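Local coordinates for Lin2722 protein (Listeria innocua, PDB 3DS8), which is of unknown function but belongs to an alpha/beta hydrolase family and is probably a serine hydrolase of unidentified substrate, at residues Gly131-Leu137 / Ile190-Ser196; Ile177-Glu183 / Ile214-Ala220. All coordinates share one frame; numbering follows the deposited sequence.

Interaction 1: residues Gly131-Leu137 / Ile190-Ser196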
loop_
_atom_site.group_PDB
_atom_site.type_symbol
_atom_site.label_atom_id
_atom_site.label_comp_id
_atom_site.label_asym_id
_atom_site.label_seq_id
_atom_site.Cartn_x
_atom_site.Cartn_y
_atom_site.Cartn_z
ATOM N N GLY A 131 -1.863 -5.978 5.174
ATOM C CA GLY A 131 -3.158 -6.587 5.512
ATOM C C GLY A 131 -4.311 -6.124 4.626
ATOM O O GLY A 131 -5.433 -5.932 5.100
ATOM N N SER A 132 -4.059 -5.967 3.328
ATOM C CA SER A 132 -5.051 -5.388 2.430
ATOM C C SER A 132 -5.921 -6.514 1.898
ATOM O O SER A 132 -5.373 -7.486 1.375
ATOM C CB SER A 132 -4.405 -4.634 1.265
ATOM O OG SER A 132 -3.653 -3.485 1.714
ATOM N N PRO A 133 -7.249 -6.380 2.005
ATOM C CA PRO A 133 -8.088 -7.503 1.569
ATOM C C PRO A 133 -8.370 -7.469 0.059
ATOM O O PRO A 133 -9.468 -7.109 -0.405
ATOM C CB PRO A 133 -9.333 -7.315 2.426
ATOM C CG PRO A 133 -9.422 -5.835 2.617
ATOM C CD PRO A 133 -8.053 -5.326 2.664
ATOM N N PHE A 134 -7.372 -7.868 -0.722
ATOM C CA PHE A 134 -7.501 -7.929 -2.174
ATOM C C PHE A 134 -8.686 -8.743 -2.679
ATOM O O PHE A 134 -9.299 -8.373 -3.661
ATOM C CB PHE A 134 -6.196 -8.391 -2.835
ATOM C CG PHE A 134 -5.045 -7.458 -2.577
ATOM C CD1 PHE A 134 -4.910 -6.298 -3.329
ATOM C CD2 PHE A 134 -4.080 -7.781 -1.643
ATOM C CE1 PHE A 134 -3.897 -5.423 -3.079
ATOM C CE2 PHE A 134 -3.081 -6.889 -1.357
ATOM C CZ PHE A 134 -2.967 -5.723 -2.150
ATOM N N ASN A 135 -9.024 -9.822 -1.976
ATOM C CA ASN A 135 -10.211 -10.600 -2.266
ATOM C C ASN A 135 -11.229 -10.564 -1.102
ATOM O O ASN A 135 -11.894 -11.549 -0.813
ATOM C CB ASN A 135 -9.806 -12.039 -2.566
ATOM C CG ASN A 135 -10.921 -12.827 -3.252
ATOM O OD1 ASN A 135 -11.605 -12.296 -4.141
ATOM N ND2 ASN A 135 -11.071 -14.105 -2.888
ATOM N N ASP A 136 -11.369 -9.391 -0.488
ATOM C CA ASP A 136 -12.343 -9.125 0.554
ATOM C C ASP A 136 -12.204 -10.071 1.772
ATOM O O ASP A 136 -11.081 -10.543 2.071
ATOM C CB ASP A 136 -13.776 -9.031 -0.036
ATOM C CG ASP A 136 -13.906 -7.936 -1.122
ATOM O OD1 ASP A 136 -13.205 -6.922 -1.050
ATOM O OD2 ASP A 136 -14.783 -8.072 -1.977
ATOM N N LEU A 137 -13.277 -10.303 2.520
ATOM C CA LEU A 137 -13.154 -10.887 3.844
ATOM C C LEU A 137 -13.705 -12.308 4.013
ATOM O O LEU A 137 -13.580 -12.885 5.060
ATOM C CB LEU A 137 -13.834 -9.980 4.881
ATOM C CG LEU A 137 -13.452 -8.508 4.851
ATOM C CD1 LEU A 137 -14.121 -7.797 6.004
ATOM C CD2 LEU A 137 -11.908 -8.324 4.954
ATOM N N ILE A 190 -9.462 -10.242 10.804
ATOM C CA ILE A 190 -10.451 -9.551 9.975
ATOM C C ILE A 190 -10.373 -10.044 8.525
ATOM O O ILE A 190 -11.406 -10.400 7.920
ATOM C CB ILE A 190 -10.254 -8.035 10.010
ATOM C CG1 ILE A 190 -10.573 -7.494 11.420
ATOM C CG2 ILE A 190 -11.192 -7.318 8.986
ATOM C CD1 ILE A 190 -12.063 -7.479 11.729
ATOM N N VAL A 191 -9.152 -10.102 8.019
ATOM C CA VAL A 191 -8.858 -10.482 6.635
ATOM C C VAL A 191 -8.224 -11.890 6.571
ATOM O O VAL A 191 -7.176 -12.128 7.181
ATOM C CB VAL A 191 -7.888 -9.447 5.985
ATOM C CG1 VAL A 191 -7.520 -9.829 4.477
ATOM C CG2 VAL A 191 -8.441 -7.989 6.082
ATOM N N PRO A 192 -8.784 -12.782 5.733
ATOM C CA PRO A 192 -8.102 -14.056 5.480
ATOM C C PRO A 192 -6.713 -13.786 4.919
ATOM O O PRO A 192 -6.512 -12.933 4.049
ATOM C CB PRO A 192 -9.026 -14.767 4.470
ATOM C CG PRO A 192 -10.351 -14.107 4.654
ATOM C CD PRO A 192 -10.048 -12.690 5.002
ATOM N N THR A 193 -5.748 -14.536 5.412
ATOM C CA THR A 193 -4.370 -14.350 5.020
ATOM C C THR A 193 -4.206 -14.412 3.521
ATOM O O THR A 193 -3.520 -13.580 2.918
ATOM C CB THR A 193 -3.478 -15.409 5.722
ATOM O OG1 THR A 193 -3.718 -15.367 7.126
ATOM C CG2 THR A 193 -2.046 -15.141 5.445
ATOM N N ILE A 194 -4.929 -15.343 2.894
ATOM C CA ILE A 194 -4.854 -15.475 1.459
ATOM C C ILE A 194 -5.365 -14.232 0.690
ATOM O O ILE A 194 -4.838 -13.885 -0.352
ATOM C CB ILE A 194 -5.564 -16.751 1.009
ATOM C CG1 ILE A 194 -4.623 -17.944 1.343
ATOM C CG2 ILE A 194 -5.959 -16.717 -0.497
ATOM C CD1 ILE A 194 -5.281 -19.200 1.441
ATOM N N SER A 195 -6.403 -13.599 1.207
ATOM C CA SER A 195 -6.953 -12.356 0.620
ATOM C C SER A 195 -5.889 -11.296 0.609
ATOM O O SER A 195 -5.716 -10.583 -0.378
ATOM C CB SER A 195 -8.156 -11.862 1.392
ATOM O OG SER A 195 -8.671 -10.675 0.799
ATOM N N SER A 196 -5.142 -11.201 1.700
ATOM C CA SER A 196 -4.036 -10.217 1.786
ATOM C C SER A 196 -2.781 -10.521 0.949
ATOM O O SER A 196 -1.893 -9.660 0.824
ATOM C CB SER A 196 -3.688 -9.907 3.262
ATOM O OG SER A 196 -3.690 -11.021 4.068
HETATM O O HOH W 1 -1.676 -7.128 2.031
HETATM O O HOH W 2 -12.956 -13.044 7.617
#
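Two backbone groups of the turn Pro133-Asp136 grip Ser195 OG. It donates to Asp136 O at 2.7 Å, in the carbonyl plane and on a lone pair, with a C=O...donor angle of 134°. It also accepts from Asn135 N at 2.9 Å. With chi1 at -179°, OG stands opposite the backbone N of Ser195 and reaches into this type I turn. The backbone carbonyl of Ser195 meets the same turn: Phe134 N gives Ser195 O a weak bond, and that oxygen lies at the edge of the Phe134 ring, in its plane. Next to it, Ser132 O receives a CA-H...O contact from Ser196 CA at 3.1 Å. A water joins Ser132 N to Ser196 O.

The other half of the contact is apolar. Val191 splits its methyls: CG1 touches Pro133 CB at 3.7 Å, while CG2 meets Leu137 CD2, also at 3.7 Å. Both neighbours cross Val191 at about a right angle. The Pro192 ring lies against Leu137, with CG 3.5 Å from Leu137 O. A second water links Leu137 O to Ile190 O.

Val191 also touches His222, and its N bonds to Asp188; with Ser102 these two fit a probable Ser-His-Asp triad. Asn135 is held by Asn142, Asn153 and Thr155. The loop after strand 123-130 packs on the weakly bonded helix 193-196 and the residues leading into it. Phe134 reaches helices 103-114 and 156-163, and Ser195 also touches helix 139-142.

Interaction 2: residues Ile177-Glu183 / Ile214-Ala220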
loop_
_atom_site.group_PDB
_atom_site.type_symbol
_atom_site.label_atom_id
_atom_site.label_comp_id
_atom_site.label_asym_id
_atom_site.label_seq_id
_atom_site.Cartn_x
_atom_site.Cartn_y
_atom_site.Cartn_z
ATOM N N ILE A 177 2.332 -7.524 2.709
ATOM C CA ILE A 177 2.459 -7.977 4.070
ATOM C C ILE A 177 1.157 -8.515 4.593
ATOM O O ILE A 177 0.084 -7.857 4.454
ATOM C CB ILE A 177 2.960 -6.820 4.959
ATOM C CG1 ILE A 177 4.425 -6.488 4.627
ATOM C CG2 ILE A 177 2.778 -7.160 6.459
ATOM C CD1 ILE A 177 4.949 -5.238 5.336
ATOM N N ALA A 178 1.189 -9.736 5.115
ATOM C CA ALA A 178 -0.013 -10.392 5.582
ATOM C C ALA A 178 0.181 -10.937 6.979
ATOM O O ALA A 178 1.278 -11.380 7.333
ATOM C CB ALA A 178 -0.415 -11.533 4.662
ATOM N N GLY A 179 -0.880 -10.892 7.775
ATOM C CA GLY A 179 -0.882 -11.558 9.093
ATOM C C GLY A 179 -1.673 -12.859 9.115
ATOM O O GLY A 179 -2.658 -13.055 8.377
ATOM N N GLU A 180 -1.240 -13.764 9.980
ATOM C CA GLU A 180 -1.900 -15.003 10.220
ATOM C C GLU A 180 -1.831 -15.196 11.768
ATOM O O GLU A 180 -0.725 -15.214 12.368
ATOM C CB GLU A 180 -1.170 -16.106 9.447
ATOM C CG GLU A 180 -1.724 -17.403 9.631
ATOM C CD GLU A 180 -1.078 -18.469 8.756
ATOM O OE1 GLU A 180 0.169 -18.631 8.770
ATOM O OE2 GLU A 180 -1.857 -19.189 8.122
ATOM N N LEU A 181 -2.979 -15.310 12.424
ATOM C CA LEU A 181 -2.967 -15.350 13.883
ATOM C C LEU A 181 -2.248 -16.599 14.364
ATOM O O LEU A 181 -1.575 -16.570 15.393
ATOM C CB LEU A 181 -4.363 -15.250 14.494
ATOM C CG LEU A 181 -5.033 -13.886 14.208
ATOM C CD1 LEU A 181 -6.405 -13.895 14.761
ATOM C CD2 LEU A 181 -4.207 -12.711 14.772
ATOM N N SER A 182 -2.395 -17.688 13.625
ATOM C CA SER A 182 -1.632 -18.884 13.925
ATOM C C SER A 182 -1.610 -19.741 12.672
ATOM O O SER A 182 -2.415 -19.527 11.754
ATOM C CB SER A 182 -2.279 -19.702 15.065
ATOM O OG SER A 182 -3.324 -20.490 14.551
ATOM N N GLU A 183 -0.716 -20.733 12.646
ATOM C CA GLU A 183 -0.632 -21.623 11.460
ATOM C C GLU A 183 -1.929 -22.319 11.146
ATOM O O GLU A 183 -2.194 -22.617 10.009
ATOM C CB GLU A 183 0.445 -22.693 11.604
ATOM C CG GLU A 183 1.842 -22.181 11.414
ATOM C CD GLU A 183 2.318 -21.424 12.618
ATOM O OE1 GLU A 183 1.592 -21.486 13.635
ATOM O OE2 GLU A 183 3.404 -20.804 12.567
ATOM N N ILE A 214 4.750 -12.958 5.355
ATOM C CA ILE A 214 3.687 -13.352 6.296
ATOM C C ILE A 214 4.214 -13.273 7.717
ATOM O O ILE A 214 5.298 -13.804 8.009
ATOM C CB ILE A 214 3.212 -14.782 6.049
ATOM C CG1 ILE A 214 2.674 -14.938 4.625
ATOM C CG2 ILE A 214 2.127 -15.186 7.107
ATOM C CD1 ILE A 214 2.321 -16.370 4.285
ATOM N N GLN A 215 3.500 -12.591 8.596
ATOM C CA GLN A 215 3.807 -12.590 9.987
ATOM C C GLN A 215 2.792 -13.477 10.717
ATOM O O GLN A 215 1.594 -13.378 10.493
ATOM C CB GLN A 215 3.765 -11.182 10.602
ATOM C CG GLN A 215 4.833 -10.250 10.105
ATOM C CD GLN A 215 4.480 -8.812 10.408
ATOM O OE1 GLN A 215 4.138 -8.466 11.568
ATOM N NE2 GLN A 215 4.566 -7.960 9.386
ATOM N N VAL A 216 3.288 -14.309 11.613
ATOM C CA VAL A 216 2.416 -15.270 12.304
ATOM C C VAL A 216 2.381 -14.997 13.799
ATOM O O VAL A 216 3.420 -14.726 14.451
ATOM C CB VAL A 216 2.829 -16.729 12.047
ATOM C CG1 VAL A 216 1.786 -17.703 12.634
ATOM C CG2 VAL A 216 3.011 -16.994 10.550
ATOM N N GLY A 217 1.200 -15.125 14.362
ATOM C CA GLY A 217 1.029 -15.014 15.792
ATOM C C GLY A 217 -0.041 -14.034 16.220
ATOM O O GLY A 217 -0.554 -13.240 15.440
ATOM N N GLU A 218 -0.375 -14.089 17.504
ATOM C CA GLU A 218 -1.374 -13.220 18.058
ATOM C C GLU A 218 -1.050 -11.763 17.857
ATOM O O GLU A 218 -1.965 -10.951 17.751
ATOM C CB GLU A 218 -1.626 -13.531 19.537
ATOM C CG GLU A 218 -0.488 -13.259 20.483
ATOM C CD GLU A 218 -0.847 -13.598 21.926
ATOM O OE1 GLU A 218 -1.998 -14.026 22.200
ATOM O OE2 GLU A 218 0.044 -13.443 22.792
ATOM N N ASP A 219 0.239 -11.428 17.760
ATOM C CA ASP A 219 0.633 -10.024 17.530
ATOM C C ASP A 219 0.396 -9.487 16.110
ATOM O O ASP A 219 0.559 -8.287 15.872
ATOM C CB ASP A 219 2.080 -9.756 17.954
ATOM C CG ASP A 219 3.123 -10.620 17.229
ATOM O OD1 ASP A 219 2.848 -11.227 16.165
ATOM O OD2 ASP A 219 4.263 -10.705 17.782
ATOM N N ALA A 220 0.040 -10.375 15.176
ATOM C CA ALA A 220 -0.145 -9.996 13.789
ATOM C C ALA A 220 -1.577 -9.592 13.494
ATOM O O ALA A 220 -2.037 -9.729 12.358
ATOM C CB ALA A 220 0.285 -11.150 12.872
#
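Two neighbouring parallel strands of the alpha/beta hydrolase sheet, 173-180 and 209-216, meet here at their C-terminal ends. They belong to a beta-alpha-beta unit whose connection includes helix 193-196. The directions of strands 177-180 and 214-216 differ by 24°. Three backbone bonds join them: Gln215 N to Ala178 O at 2.8 Å, Glu180 N to Gln215 O at 2.9 Å, and Gly217 N to Glu180 O at 2.8 Å. CA-H...O contacts from Ile214, Gly179 and Val216 reinforce the pairing.

Ala178, Glu180, Ile214 and Val216 put their side chains on one face, where Ala178 and Glu180 meet Thr193 of helix 193-196. Glu180 and Val216 lie side by side and point the same way. The Glu180 chain is extended, with CG opposite the backbone N (chi1 179°), and OE1 comes to 3.7 Å from Val216 CG2.

Gln215 points to the other face. Its NE2 approaches Ile177 CG2, but its amide is fixed by Thr228 through OE1 and by Asp213 and Ser231 through NE2. The chain turns back after Gly217, and Ala220 N bonds to Gly217 O. This brings Ala220 CB to 4.0 Å from the bare Gly179 CA. Ala220 O is buried here with no partner in the model.

Beyond the strand, Glu183 crosses Val216 at about a right angle. The Glu183 chain bends at chi2 (76°), and OE2 lies 3.5 Å from Val216 CG1.

Overall arrangement
The two contacts lie on the same side of the chain's centre, with their own centres about 12 Å apart. Their segments alternate along the chain: 131-137, 177-183, 190-196, 214-220. Interaction 2 joins two strands of the central sheet. Interaction 1 packs the loop after the adjacent strand 123-130 against helix 193-196, which lies between those two strands in sequence. They touch directly. Gly131 N probably bonds to Ile177 O, and Thr193 OG1 probably bonds to Gly179 O. Asp188 lies in the chain between 177-183 and 190-196, and His222 just after 214-220; with Ser102 they probably form a catalytic triad, consistent with the family.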